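Local coordinates for protein nicking enzyme (Staphylococcus aureus, PDB 4HTE) that probably nicks the origin of transfer of conjugative plasmids as a MobA/MobL-family relaxase, of which this chain is the all-helical C-terminal domain, at residues 33-38 with 75-80; 40-45 with 112-117; 44-49 with 144-149; 18-23 with 89-94. All coordinates share one frame; numbering follows the deposited sequence.

Contact 1: 33-38 with 75-80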
loop_
_atom_site.group_PDB
_atom_site.type_symbol
_atom_site.label_atom_id
_atom_site.label_comp_id
_atom_site.label_asym_id
_atom_site.label_seq_id
_atom_site.Cartn_x
_atom_site.Cartn_y
_atom_site.Cartn_z
ATOM N N LYS A 33 19.246 20.942 -1.455
ATOM C CA LYS A 33 19.803 21.672 -0.321
ATOM C C LYS A 33 18.713 22.229 0.595
ATOM O O LYS A 33 18.698 21.937 1.788
ATOM C CB LYS A 33 20.691 22.816 -0.808
ATOM N N ASP A 34 17.806 23.029 0.037
ATOM C CA ASP A 34 16.748 23.656 0.837
ATOM C C ASP A 34 15.618 22.674 1.118
ATOM O O ASP A 34 15.008 22.710 2.186
ATOM C CB ASP A 34 16.180 24.923 0.172
ATOM C CG ASP A 34 16.608 25.080 -1.271
ATOM O OD1 ASP A 34 16.598 24.072 -2.006
ATOM O OD2 ASP A 34 16.951 26.212 -1.675
ATOM N N LEU A 35 15.339 21.803 0.153
ATOM C CA LEU A 35 14.313 20.778 0.313
ATOM C C LEU A 35 14.740 19.752 1.364
ATOM O O LEU A 35 13.899 19.135 2.019
ATOM C CB LEU A 35 14.050 20.083 -1.027
ATOM C CG LEU A 35 12.604 19.807 -1.442
ATOM C CD1 LEU A 35 11.671 20.961 -1.102
ATOM C CD2 LEU A 35 12.565 19.534 -2.937
ATOM N N LYS A 36 16.050 19.576 1.514
ATOM C CA LYS A 36 16.605 18.659 2.509
ATOM C C LYS A 36 16.160 17.225 2.237
ATOM O O LYS A 36 15.782 16.491 3.152
ATOM C CB LYS A 36 16.195 19.081 3.922
ATOM N N ILE A 37 16.211 16.838 0.966
ATOM C CA ILE A 37 15.814 15.500 0.547
ATOM C C ILE A 37 16.683 15.014 -0.613
ATOM O O ILE A 37 17.239 15.814 -1.368
ATOM C CB ILE A 37 14.319 15.461 0.137
ATOM C CG1 ILE A 37 13.434 15.703 1.363
ATOM C CG2 ILE A 37 13.960 14.120 -0.500
ATOM C CD1 ILE A 37 11.950 15.748 1.064
ATOM N N TYR A 38 16.808 13.696 -0.728
ATOM C CA TYR A 38 17.524 13.078 -1.839
ATOM C C TYR A 38 16.578 12.933 -3.029
ATOM O O TYR A 38 15.683 12.089 -3.021
ATOM C CB TYR A 38 18.071 11.712 -1.418
ATOM C CG TYR A 38 18.949 11.052 -2.458
ATOM C CD1 TYR A 38 20.281 11.417 -2.602
ATOM C CD2 TYR A 38 18.450 10.062 -3.294
ATOM C CE1 TYR A 38 21.088 10.819 -3.551
ATOM C CE2 TYR A 38 19.251 9.458 -4.244
ATOM C CZ TYR A 38 20.569 9.840 -4.370
ATOM O OH TYR A 38 21.376 9.242 -5.312
ATOM N N GLU A 75 3.250 25.854 -0.388
ATOM C CA GLU A 75 3.127 26.303 -1.771
ATOM C C GLU A 75 4.501 26.517 -2.398
ATOM O O GLU A 75 4.681 26.326 -3.600
ATOM C CB GLU A 75 2.310 27.594 -1.843
ATOM N N ASP A 76 5.468 26.916 -1.577
ATOM C CA ASP A 76 6.836 27.107 -2.040
ATOM C C ASP A 76 7.456 25.772 -2.437
ATOM O O ASP A 76 8.015 25.635 -3.525
ATOM C CB ASP A 76 7.680 27.769 -0.950
ATOM N N ARG A 77 7.353 24.789 -1.548
ATOM C CA ARG A 77 7.929 23.472 -1.793
ATOM C C ARG A 77 7.331 22.804 -3.029
ATOM O O ARG A 77 8.061 22.338 -3.902
ATOM C CB ARG A 77 7.741 22.573 -0.570
ATOM C CG ARG A 77 8.752 22.826 0.529
ATOM C CD ARG A 77 8.612 21.825 1.657
ATOM N NE ARG A 77 9.866 21.658 2.389
ATOM C CZ ARG A 77 10.580 20.535 2.456
ATOM N NH1 ARG A 77 10.182 19.425 1.848
ATOM N NH2 ARG A 77 11.707 20.517 3.149
ATOM N N GLN A 78 6.003 22.755 -3.099
ATOM C CA GLN A 78 5.325 22.165 -4.248
ATOM C C GLN A 78 5.854 22.798 -5.531
ATOM O O GLN A 78 6.051 22.115 -6.537
ATOM C CB GLN A 78 3.805 22.351 -4.135
ATOM C CG GLN A 78 3.162 21.543 -3.001
ATOM C CD GLN A 78 1.687 21.860 -2.798
ATOM O OE1 GLN A 78 1.211 22.932 -3.173
ATOM N NE2 GLN A 78 0.955 20.919 -2.200
ATOM N N LYS A 79 6.101 24.103 -5.479
ATOM C CA LYS A 79 6.647 24.826 -6.623
ATOM C C LYS A 79 8.047 24.316 -6.936
ATOM O O LYS A 79 8.478 24.319 -8.091
ATOM C CB LYS A 79 6.687 26.329 -6.338
ATOM N N LYS A 80 8.760 23.884 -5.901
ATOM C CA LYS A 80 10.092 23.323 -6.083
ATOM C C LYS A 80 10.025 21.934 -6.714
ATOM O O LYS A 80 10.771 21.637 -7.648
ATOM C CB LYS A 80 10.850 23.256 -4.754
ATOM C CG LYS A 80 11.120 24.608 -4.118
ATOM C CD LYS A 80 12.177 24.498 -3.030
ATOM C CE LYS A 80 13.034 25.751 -2.936
ATOM N NZ LYS A 80 12.575 26.680 -1.868
#
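L35 and R77 face each other with their CA atoms 7.2 Å apart, where helix 22-35 ends beside the middle of the long helix 64-99. K36 then takes a left-handed backbone conformation (phi 62°), and the chain turns away into the extended I37 and Y38. R77 reaches across to this turn. Its CG stands anti to the carbonyl carbon (chi1 -80°) and the chain runs extended from CG to NE; the guanidinium lies beside the last carbonyl of helix 22-35. NH2 donates a weak, bent hydrogen bond to the backbone L35 O at 2.8 Å. L35 CD1 lies over one face of the same guanidinium, off-centre toward the rim and 3.6 Å from R77 NH1. I37 CD1 comes to the edge of the group, near its plane, 4.2 Å from R77 NH1. One turn further along, K80 passes L35 with its methylenes, CD being 4.1 Å from L35 CD1. Its chain bends at its last two torsions, and CE reaches the D34 carboxylate. D34 OD2 and K80 NZ remain 4.4 Å apart, too far for a salt bridge. The main polar partner of R77 is E47 of helix 41-58, which forms a salt bridge with NH1. Within the nicking-enzyme C-terminal middle helical domain, that pairing probably balances most of the R77 charge, while the helix-terminal L35 carbonyl gains just a weak bond from the same group.

Contact 2: 40-45 with 112-117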
loop_
_atom_site.group_PDB
_atom_site.type_symbol
_atom_site.label_atom_id
_atom_site.label_comp_id
_atom_site.label_asym_id
_atom_site.label_seq_id
_atom_site.Cartn_x
_atom_site.Cartn_y
_atom_site.Cartn_z
ATOM N N THR A 40 14.579 12.036 -6.122
ATOM C CA THR A 40 14.340 10.818 -6.882
ATOM C C THR A 40 12.872 10.821 -7.276
ATOM O O THR A 40 12.027 11.223 -6.479
ATOM C CB THR A 40 14.636 9.561 -6.039
ATOM O OG1 THR A 40 16.024 9.527 -5.683
ATOM C CG2 THR A 40 14.293 8.296 -6.804
ATOM N N PRO A 41 12.558 10.387 -8.507
ATOM C CA PRO A 41 11.156 10.390 -8.935
ATOM C C PRO A 41 10.206 9.892 -7.845
ATOM O O PRO A 41 9.198 10.543 -7.570
ATOM C CB PRO A 41 11.166 9.437 -10.129
ATOM C CG PRO A 41 12.517 9.628 -10.721
ATOM C CD PRO A 41 13.450 9.877 -9.563
ATOM N N ILE A 42 10.531 8.758 -7.235
ATOM C CA ILE A 42 9.729 8.210 -6.145
ATOM C C ILE A 42 9.778 9.093 -4.900
ATOM O O ILE A 42 8.745 9.362 -4.290
ATOM C CB ILE A 42 10.181 6.777 -5.782
ATOM C CG1 ILE A 42 9.266 5.744 -6.446
ATOM C CG2 ILE A 42 10.196 6.571 -4.273
ATOM C CD1 ILE A 42 7.864 5.704 -5.886
ATOM N N ASN A 43 10.968 9.543 -4.518
ATOM C CA ASN A 43 11.103 10.410 -3.351
ATOM C C ASN A 43 10.296 11.689 -3.519
ATOM O O ASN A 43 9.794 12.251 -2.546
ATOM C CB ASN A 43 12.570 10.751 -3.081
ATOM C CG ASN A 43 13.373 9.550 -2.621
ATOM O OD1 ASN A 43 13.292 8.471 -3.206
ATOM N ND2 ASN A 43 14.146 9.731 -1.559
HETATM N N MSE A 44 10.174 12.145 -4.760
HETATM C CA MSE A 44 9.351 13.304 -5.065
HETATM C C MSE A 44 7.885 12.921 -4.943
HETATM O O MSE A 44 7.080 13.663 -4.382
HETATM C CB MSE A 44 9.648 13.804 -6.477
HETATM C CG MSE A 44 11.003 14.474 -6.634
HETATM SE SE MSE A 44 11.189 16.073 -5.530
HETATM C CE MSE A 44 11.937 15.277 -3.912
ATOM N N TYR A 45 7.548 11.753 -5.475
ATOM C CA TYR A 45 6.202 11.213 -5.358
ATOM C C TYR A 45 5.793 11.101 -3.893
ATOM O O TYR A 45 4.634 11.315 -3.549
ATOM C CB TYR A 45 6.129 9.842 -6.034
ATOM C CG TYR A 45 4.781 9.166 -5.935
ATOM C CD1 TYR A 45 3.744 9.515 -6.785
ATOM C CD2 TYR A 45 4.552 8.167 -5.000
ATOM C CE1 TYR A 45 2.512 8.897 -6.701
ATOM C CE2 TYR A 45 3.327 7.542 -4.911
ATOM C CZ TYR A 45 2.310 7.910 -5.764
ATOM O OH TYR A 45 1.082 7.294 -5.679
ATOM N N LYS A 112 8.058 7.780 -18.263
ATOM C CA LYS A 112 9.338 8.034 -18.915
ATOM C C LYS A 112 10.387 8.484 -17.904
ATOM O O LYS A 112 11.455 7.885 -17.799
ATOM C CB LYS A 112 9.183 9.100 -20.000
ATOM C CG LYS A 112 8.509 8.609 -21.267
ATOM C CD LYS A 112 8.261 9.760 -22.225
ATOM C CE LYS A 112 7.683 9.281 -23.544
ATOM N NZ LYS A 112 7.080 10.396 -24.329
ATOM N N ILE A 113 10.073 9.542 -17.164
ATOM C CA ILE A 113 10.984 10.079 -16.162
ATOM C C ILE A 113 11.499 8.975 -15.247
ATOM O O ILE A 113 12.701 8.868 -15.006
ATOM C CB ILE A 113 10.295 11.149 -15.306
ATOM C CG1 ILE A 113 10.028 12.400 -16.143
ATOM C CG2 ILE A 113 11.159 11.501 -14.107
ATOM C CD1 ILE A 113 8.974 13.305 -15.558
ATOM N N PHE A 114 10.582 8.160 -14.736
ATOM C CA PHE A 114 10.951 7.060 -13.852
ATOM C C PHE A 114 11.933 6.125 -14.546
ATOM O O PHE A 114 12.978 5.786 -13.992
ATOM C CB PHE A 114 9.708 6.281 -13.417
ATOM C CG PHE A 114 9.985 5.225 -12.382
ATOM C CD1 PHE A 114 10.127 5.565 -11.046
ATOM C CD2 PHE A 114 10.098 3.891 -12.742
ATOM C CE1 PHE A 114 10.380 4.598 -10.090
ATOM C CE2 PHE A 114 10.351 2.919 -11.788
ATOM C CZ PHE A 114 10.491 3.275 -10.462
ATOM N N ILE A 115 11.594 5.716 -15.764
ATOM C CA ILE A 115 12.431 4.799 -16.524
ATOM C C ILE A 115 13.783 5.428 -16.832
ATOM O O ILE A 115 14.826 4.811 -16.628
ATOM C CB ILE A 115 11.754 4.391 -17.844
ATOM C CG1 ILE A 115 10.424 3.691 -17.553
ATOM C CG2 ILE A 115 12.674 3.490 -18.654
ATOM C CD1 ILE A 115 9.748 3.104 -18.768
ATOM N N THR A 116 13.753 6.661 -17.322
ATOM C CA THR A 116 14.967 7.391 -17.654
ATOM C C THR A 116 15.932 7.400 -16.476
ATOM O O THR A 116 17.111 7.086 -16.625
ATOM C CB THR A 116 14.653 8.850 -18.036
ATOM O OG1 THR A 116 13.960 8.880 -19.290
ATOM C CG2 THR A 116 15.934 9.671 -18.148
ATOM N N ARG A 117 15.417 7.755 -15.305
ATOM C CA ARG A 117 16.241 7.917 -14.116
ATOM C C ARG A 117 16.782 6.592 -13.592
ATOM O O ARG A 117 17.877 6.536 -13.034
ATOM C CB ARG A 117 15.430 8.609 -13.026
ATOM C CG ARG A 117 15.053 10.038 -13.371
ATOM C CD ARG A 117 16.271 10.944 -13.354
ATOM N NE ARG A 117 16.864 11.011 -12.024
ATOM C CZ ARG A 117 17.966 11.688 -11.722
ATOM N NH1 ARG A 117 18.620 12.366 -12.655
ATOM N NH2 ARG A 117 18.417 11.686 -10.476
#
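P41 and F114 bring helix 41-58 and helix 109-122 together, their CA atoms 5.9 Å apart; the short axes pass at 10.8 Å, with 137° between their N-to-C directions. P41 is the first residue of its helix, just after T40 at the N-cap, and its ring makes most of the contact. CG meets helix 109-122 at two residues: it lies 3.7 Å from R117 CG, close also to R117 CB, and 4.1 Å from I113 CG2. Proline and arginine cross at about a right angle. The arginine atoms that touch are CB and CG, at the base of its chain. P41 CB approaches the edge of the F114 ring, near its plane, at 4.1 Å from CD1. F114 CG is anti to the backbone N (chi1 -174°), and the ring leans toward helix 41-58. There I42 lies alongside it, pointing the same way, with its CG1 4.0 Å from F114 CE1. No hydrogen bond spans the two segments, and the contact is apolar throughout. F114 also packs on I135 and K139 of helix 130-152, while I113 touches N85 and F88 of helix 64-99; helix 109-122 thus contacts both of these helices while the start of helix 41-58 abuts it.

Contact 3: 44-49 with 144-149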
loop_
_atom_site.group_PDB
_atom_site.type_symbol
_atom_site.label_atom_id
_atom_site.label_comp_id
_atom_site.label_asym_id
_atom_site.label_seq_id
_atom_site.Cartn_x
_atom_site.Cartn_y
_atom_site.Cartn_z
HETATM N N MSE A 44 10.174 12.145 -4.760
HETATM C CA MSE A 44 9.351 13.304 -5.065
HETATM C C MSE A 44 7.885 12.921 -4.943
HETATM O O MSE A 44 7.080 13.663 -4.382
HETATM C CB MSE A 44 9.648 13.804 -6.477
HETATM C CG MSE A 44 11.003 14.474 -6.634
HETATM SE SE MSE A 44 11.189 16.073 -5.530
HETATM C CE MSE A 44 11.937 15.277 -3.912
ATOM N N TYR A 45 7.548 11.753 -5.475
ATOM C CA TYR A 45 6.202 11.213 -5.358
ATOM C C TYR A 45 5.793 11.101 -3.893
ATOM O O TYR A 45 4.634 11.315 -3.549
ATOM C CB TYR A 45 6.129 9.842 -6.034
ATOM C CG TYR A 45 4.781 9.166 -5.935
ATOM C CD1 TYR A 45 3.744 9.515 -6.785
ATOM C CD2 TYR A 45 4.552 8.167 -5.000
ATOM C CE1 TYR A 45 2.512 8.897 -6.701
ATOM C CE2 TYR A 45 3.327 7.542 -4.911
ATOM C CZ TYR A 45 2.310 7.910 -5.764
ATOM O OH TYR A 45 1.082 7.294 -5.679
ATOM N N LYS A 46 6.754 10.770 -3.034
ATOM C CA LYS A 46 6.495 10.638 -1.605
ATOM C C LYS A 46 6.187 12.003 -1.005
ATOM O O LYS A 46 5.119 12.212 -0.432
ATOM C CB LYS A 46 7.702 10.024 -0.889
ATOM C CG LYS A 46 7.338 9.229 0.356
ATOM C CD LYS A 46 8.544 8.915 1.232
ATOM C CE LYS A 46 9.322 7.714 0.720
ATOM N NZ LYS A 46 9.769 6.842 1.833
ATOM N N GLU A 47 7.131 12.928 -1.145
ATOM C CA GLU A 47 6.987 14.261 -0.578
ATOM C C GLU A 47 5.667 14.894 -0.995
ATOM O O GLU A 47 5.015 15.564 -0.196
ATOM C CB GLU A 47 8.143 15.158 -1.019
ATOM C CG GLU A 47 8.140 16.534 -0.370
ATOM C CD GLU A 47 8.595 16.496 1.074
ATOM O OE1 GLU A 47 8.645 15.390 1.653
ATOM O OE2 GLU A 47 8.909 17.568 1.631
ATOM N N ASN A 48 5.279 14.683 -2.248
ATOM C CA ASN A 48 4.039 15.253 -2.760
ATOM C C ASN A 48 2.841 14.775 -1.949
ATOM O O ASN A 48 1.969 15.565 -1.593
ATOM C CB ASN A 48 3.844 14.897 -4.235
ATOM C CG ASN A 48 2.914 15.865 -4.947
ATOM O OD1 ASN A 48 2.951 17.069 -4.696
ATOM N ND2 ASN A 48 2.069 15.344 -5.832
ATOM N N GLU A 49 2.801 13.478 -1.663
ATOM C CA GLU A 49 1.734 12.901 -0.856
ATOM C C GLU A 49 1.801 13.431 0.570
ATOM O O GLU A 49 0.776 13.757 1.173
ATOM C CB GLU A 49 1.844 11.377 -0.854
ATOM C CG GLU A 49 1.611 10.748 -2.217
ATOM C CD GLU A 49 0.534 9.683 -2.208
ATOM O OE1 GLU A 49 0.134 9.236 -1.112
ATOM O OE2 GLU A 49 0.091 9.289 -3.307
ATOM N N ALA A 144 2.178 2.695 -5.317
ATOM C CA ALA A 144 1.009 2.258 -4.562
ATOM C C ALA A 144 1.372 2.018 -3.104
ATOM O O ALA A 144 0.702 2.513 -2.200
ATOM C CB ALA A 144 0.439 0.994 -5.166
ATOM N N GLN A 145 2.431 1.245 -2.886
ATOM C CA GLN A 145 2.913 0.958 -1.541
ATOM C C GLN A 145 3.035 2.235 -0.724
ATOM O O GLN A 145 2.492 2.333 0.375
ATOM C CB GLN A 145 4.272 0.262 -1.605
ATOM C CG GLN A 145 4.268 -1.172 -1.113
ATOM C CD GLN A 145 5.078 -2.099 -2.002
ATOM O OE1 GLN A 145 4.703 -3.253 -2.213
ATOM N NE2 GLN A 145 6.198 -1.604 -2.522
ATOM N N ILE A 146 3.747 3.216 -1.268
ATOM C CA ILE A 146 4.010 4.454 -0.547
ATOM C C ILE A 146 2.713 5.172 -0.192
ATOM O O ILE A 146 2.536 5.617 0.940
ATOM C CB ILE A 146 4.909 5.398 -1.363
ATOM C CG1 ILE A 146 6.258 4.730 -1.632
ATOM C CG2 ILE A 146 5.112 6.715 -0.627
ATOM C CD1 ILE A 146 7.252 5.621 -2.320
ATOM N N SER A 147 1.806 5.272 -1.157
ATOM C CA SER A 147 0.545 5.970 -0.944
ATOM C C SER A 147 -0.269 5.327 0.169
ATOM O O SER A 147 -0.670 5.994 1.123
ATOM C CB SER A 147 -0.278 5.981 -2.230
ATOM O OG SER A 147 0.321 6.810 -3.207
ATOM N N LEU A 148 -0.512 4.029 0.036
ATOM C CA LEU A 148 -1.341 3.298 0.986
ATOM C C LEU A 148 -0.743 3.323 2.391
ATOM O O LEU A 148 -1.459 3.515 3.374
ATOM C CB LEU A 148 -1.532 1.853 0.519
ATOM C CG LEU A 148 -2.232 1.701 -0.834
ATOM C CD1 LEU A 148 -2.180 0.265 -1.324
ATOM C CD2 LEU A 148 -3.674 2.181 -0.742
ATOM N N ASN A 149 0.568 3.134 2.481
ATOM C CA ASN A 149 1.247 3.104 3.770
ATOM C C ASN A 149 1.205 4.464 4.462
ATOM O O ASN A 149 1.206 4.547 5.690
ATOM C CB ASN A 149 2.697 2.654 3.584
ATOM C CG ASN A 149 3.292 2.058 4.846
ATOM O OD1 ASN A 149 2.921 2.425 5.962
ATOM N ND2 ASN A 149 4.223 1.126 4.671
#
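Y45 and E49, one turn apart on helix 41-58, both reach S147 of helix 130-152. The two segments run nearly parallel, 21° between their directions and 10.1 Å between their axes, and CA atoms come within 6.7 Å for K46 and I146. The close side of the interface is hydrogen-bonded. With CG anti to the backbone N (chi1 178°) the Y45 ring heads toward helix 130-152, and its OH donates a hydrogen bond to S147 OG at 2.6 Å. S147 OG in turn donates to E49 OE2; the modelled length, 2.5 Å, is very short and should not be read closely at 3.0 Å resolution. E49 starts with CG anti to the carbonyl carbon and bends at chi2, which turns its carboxylate to the serine. S147 itself is buried, with I217 of helix 198-227 packed against it, and E143 O, one turn back in its own helix, is a weak alternative acceptor for its hydroxyl. The other side is apolar and partly exposed. I146 CG2 touches K46 CG at 3.5 Å, the two side chains crossing at about a right angle, and the lysine, which lies in the open, then bends at chi3 and chi4. I146 CB also sits at the edge of the Y45 ring, near its plane and 4.4 Å from CE2. The serine hydroxyl thus accepts from the phenol and donates to the carboxylate, linking two residues of one helix through a single atom of the other. A hydroxyl donated to E49 OE2 would tend to favour the charged carboxylate.

Contact 4: 18-23 with 89-94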
loop_
_atom_site.group_PDB
_atom_site.type_symbol
_atom_site.label_atom_id
_atom_site.label_comp_id
_atom_site.label_asym_id
_atom_site.label_seq_id
_atom_site.Cartn_x
_atom_site.Cartn_y
_atom_site.Cartn_z
ATOM N N SER A 18 23.552 12.688 -17.909
ATOM C CA SER A 18 23.533 12.643 -19.364
ATOM C C SER A 18 22.322 13.403 -19.896
ATOM O O SER A 18 21.243 13.352 -19.308
ATOM C CB SER A 18 23.496 11.194 -19.852
ATOM O OG SER A 18 24.676 10.499 -19.487
ATOM N N TYR A 19 22.510 14.107 -21.007
ATOM C CA TYR A 19 21.428 14.847 -21.651
ATOM C C TYR A 19 20.912 15.998 -20.786
ATOM O O TYR A 19 19.832 16.532 -21.041
ATOM C CB TYR A 19 20.256 13.916 -21.975
ATOM C CG TYR A 19 20.643 12.639 -22.681
ATOM C CD1 TYR A 19 21.106 12.659 -23.986
ATOM C CD2 TYR A 19 20.525 11.411 -22.045
ATOM C CE1 TYR A 19 21.455 11.493 -24.637
ATOM C CE2 TYR A 19 20.870 10.239 -22.688
ATOM C CZ TYR A 19 21.334 10.285 -23.984
ATOM O OH TYR A 19 21.680 9.118 -24.627
HETATM N N MSE A 20 21.678 16.381 -19.769
HETATM C CA MSE A 20 21.238 17.420 -18.843
HETATM C C MSE A 20 22.111 18.661 -18.895
HETATM O O MSE A 20 23.307 18.601 -18.611
HETATM C CB MSE A 20 21.239 16.884 -17.415
HETATM C CG MSE A 20 19.862 16.639 -16.848
HETATM SE SE MSE A 20 19.928 16.397 -14.919
HETATM C CE MSE A 20 20.076 18.253 -14.362
ATOM N N ASN A 21 21.499 19.790 -19.240
ATOM C CA ASN A 21 22.195 21.069 -19.232
ATOM C C ASN A 21 22.824 21.340 -17.875
ATOM O O ASN A 21 22.440 20.740 -16.872
ATOM C CB ASN A 21 21.232 22.205 -19.579
ATOM C CG ASN A 21 20.923 22.278 -21.061
ATOM O OD1 ASN A 21 21.740 21.893 -21.900
ATOM N ND2 ASN A 21 19.742 22.787 -21.392
ATOM N N LYS A 22 23.791 22.248 -17.848
ATOM C CA LYS A 22 24.466 22.598 -16.607
ATOM C C LYS A 22 23.597 23.531 -15.773
ATOM O O LYS A 22 23.753 23.613 -14.555
ATOM C CB LYS A 22 25.824 23.239 -16.896
ATOM C CG LYS A 22 26.775 22.329 -17.655
ATOM C CD LYS A 22 28.168 22.927 -17.763
ATOM C CE LYS A 22 28.870 22.993 -16.414
ATOM N NZ LYS A 22 29.121 21.643 -15.833
ATOM N N SER A 23 22.678 24.230 -16.429
ATOM C CA SER A 23 21.725 25.070 -15.722
ATOM C C SER A 23 20.790 24.183 -14.911
ATOM O O SER A 23 20.436 24.504 -13.775
ATOM C CB SER A 23 20.921 25.916 -16.708
ATOM O OG SER A 23 20.003 26.757 -16.029
ATOM N N GLU A 89 11.685 15.919 -16.955
ATOM C CA GLU A 89 10.897 15.720 -18.165
ATOM C C GLU A 89 11.752 15.957 -19.406
ATOM O O GLU A 89 11.668 15.208 -20.378
ATOM C CB GLU A 89 9.687 16.657 -18.165
ATOM C CG GLU A 89 8.448 16.074 -18.829
ATOM C CD GLU A 89 7.170 16.771 -18.394
ATOM O OE1 GLU A 89 7.252 17.915 -17.899
ATOM O OE2 GLU A 89 6.085 16.169 -18.540
ATOM N N LYS A 90 12.578 16.998 -19.363
ATOM C CA LYS A 90 13.475 17.306 -20.470
ATOM C C LYS A 90 14.471 16.173 -20.685
ATOM O O LYS A 90 14.660 15.706 -21.808
ATOM C CB LYS A 90 14.227 18.612 -20.207
ATOM C CG LYS A 90 13.349 19.848 -20.203
ATOM C CD LYS A 90 14.158 21.098 -19.903
ATOM C CE LYS A 90 13.276 22.330 -19.935
ATOM N NZ LYS A 90 14.039 23.566 -19.641
ATOM N N GLN A 91 15.099 15.726 -19.601
ATOM C CA GLN A 91 16.108 14.679 -19.678
ATOM C C GLN A 91 15.531 13.377 -20.225
ATOM O O GLN A 91 16.188 12.672 -20.991
ATOM C CB GLN A 91 16.718 14.426 -18.302
ATOM C CG GLN A 91 17.835 13.404 -18.313
ATOM C CD GLN A 91 18.447 13.209 -16.948
ATOM O OE1 GLN A 91 18.002 13.801 -15.965
ATOM N NE2 GLN A 91 19.471 12.375 -16.877
ATOM N N ALA A 92 14.304 13.062 -19.824
ATOM C CA ALA A 92 13.644 11.838 -20.264
ATOM C C ALA A 92 13.327 11.897 -21.755
ATOM O O ALA A 92 13.620 10.961 -22.499
ATOM C CB ALA A 92 12.374 11.601 -19.456
ATOM N N GLY A 93 12.729 13.003 -22.184
ATOM C CA GLY A 93 12.393 13.189 -23.584
ATOM C C GLY A 93 13.598 12.955 -24.473
ATOM O O GLY A 93 13.539 12.171 -25.420
ATOM N N ILE A 94 14.697 13.636 -24.160
ATOM C CA ILE A 94 15.937 13.474 -24.909
ATOM C C ILE A 94 16.371 12.016 -24.864
ATOM O O ILE A 94 16.672 11.414 -25.893
ATOM C CB ILE A 94 17.080 14.336 -24.328
ATOM C CG1 ILE A 94 16.712 15.823 -24.348
ATOM C CG2 ILE A 94 18.367 14.105 -25.114
ATOM C CD1 ILE A 94 17.720 16.713 -23.641
#
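The loop that leads into helix 22-35 lies across the side of helix 64-99, where S18, Y19 and M20 meet Q91 and I94. Y19 and Q91 are the closest backbone pair, with CA atoms 5.7 Å apart, and the Y19 backbone is left-handed (phi 65°). Its side chain slides past that of I94 in the opposite direction. The closest contact comes from I94 CG2, set anti to the backbone N; it approaches Y19 CD1 obliquely at 3.3 Å and also nears CG and CB. I94 CD1 meanwhile comes to Y19 O at 3.4 Å. The Y19 side chain also touches F95, K98 and N99 of the same helix as I94. Q91 reaches the loop from helix 64-99. Its CG is anti to the backbone N (chi1 -177°) and the rest of the chain is extended, carrying the amide out to the loop backbone. NE2 lies 3.2 Å from S18 O, and its clear hydrogen bond is to A16 O, just before the segment. The other amide atom, OE1, stands 3.4 Å from SE of M20, a selenomethionine that crosses the glutamine obliquely and also touches V87 of helix 64-99 and S25 and L28 of helix 22-35. Q91 is buried, and is also touched by R117 and L120 of helix 109-122. With Q91 bonded to A16 O and I94 packed on Y19, the N-terminal loop lies against helix 64-99 at the entry to helix 22-35, an arrangement of loop and helix within an all-helical domain.

How the contacts relate
The four contacts tie together five helices near the N-terminus. Contacts 4 and 1 join the start and the end of helix 22-35, with their flanking loops, to helix 64-99, which runs antiparallel to it; their centres are 20 Å apart, and contact 1 falls within the chain span bracketed by contact 4. Contacts 2 and 3 share M44 and Y45 of helix 41-58, their centres 12 Å apart. E47, on the contact 3 segment, forms the salt bridge to R77 of contact 1, while T116 and A92 connect contacts 2 and 4. Together they build the middle helical domain, contact 3 extending it to helix 130-152, away from the calcium-binding residues D320 and D328.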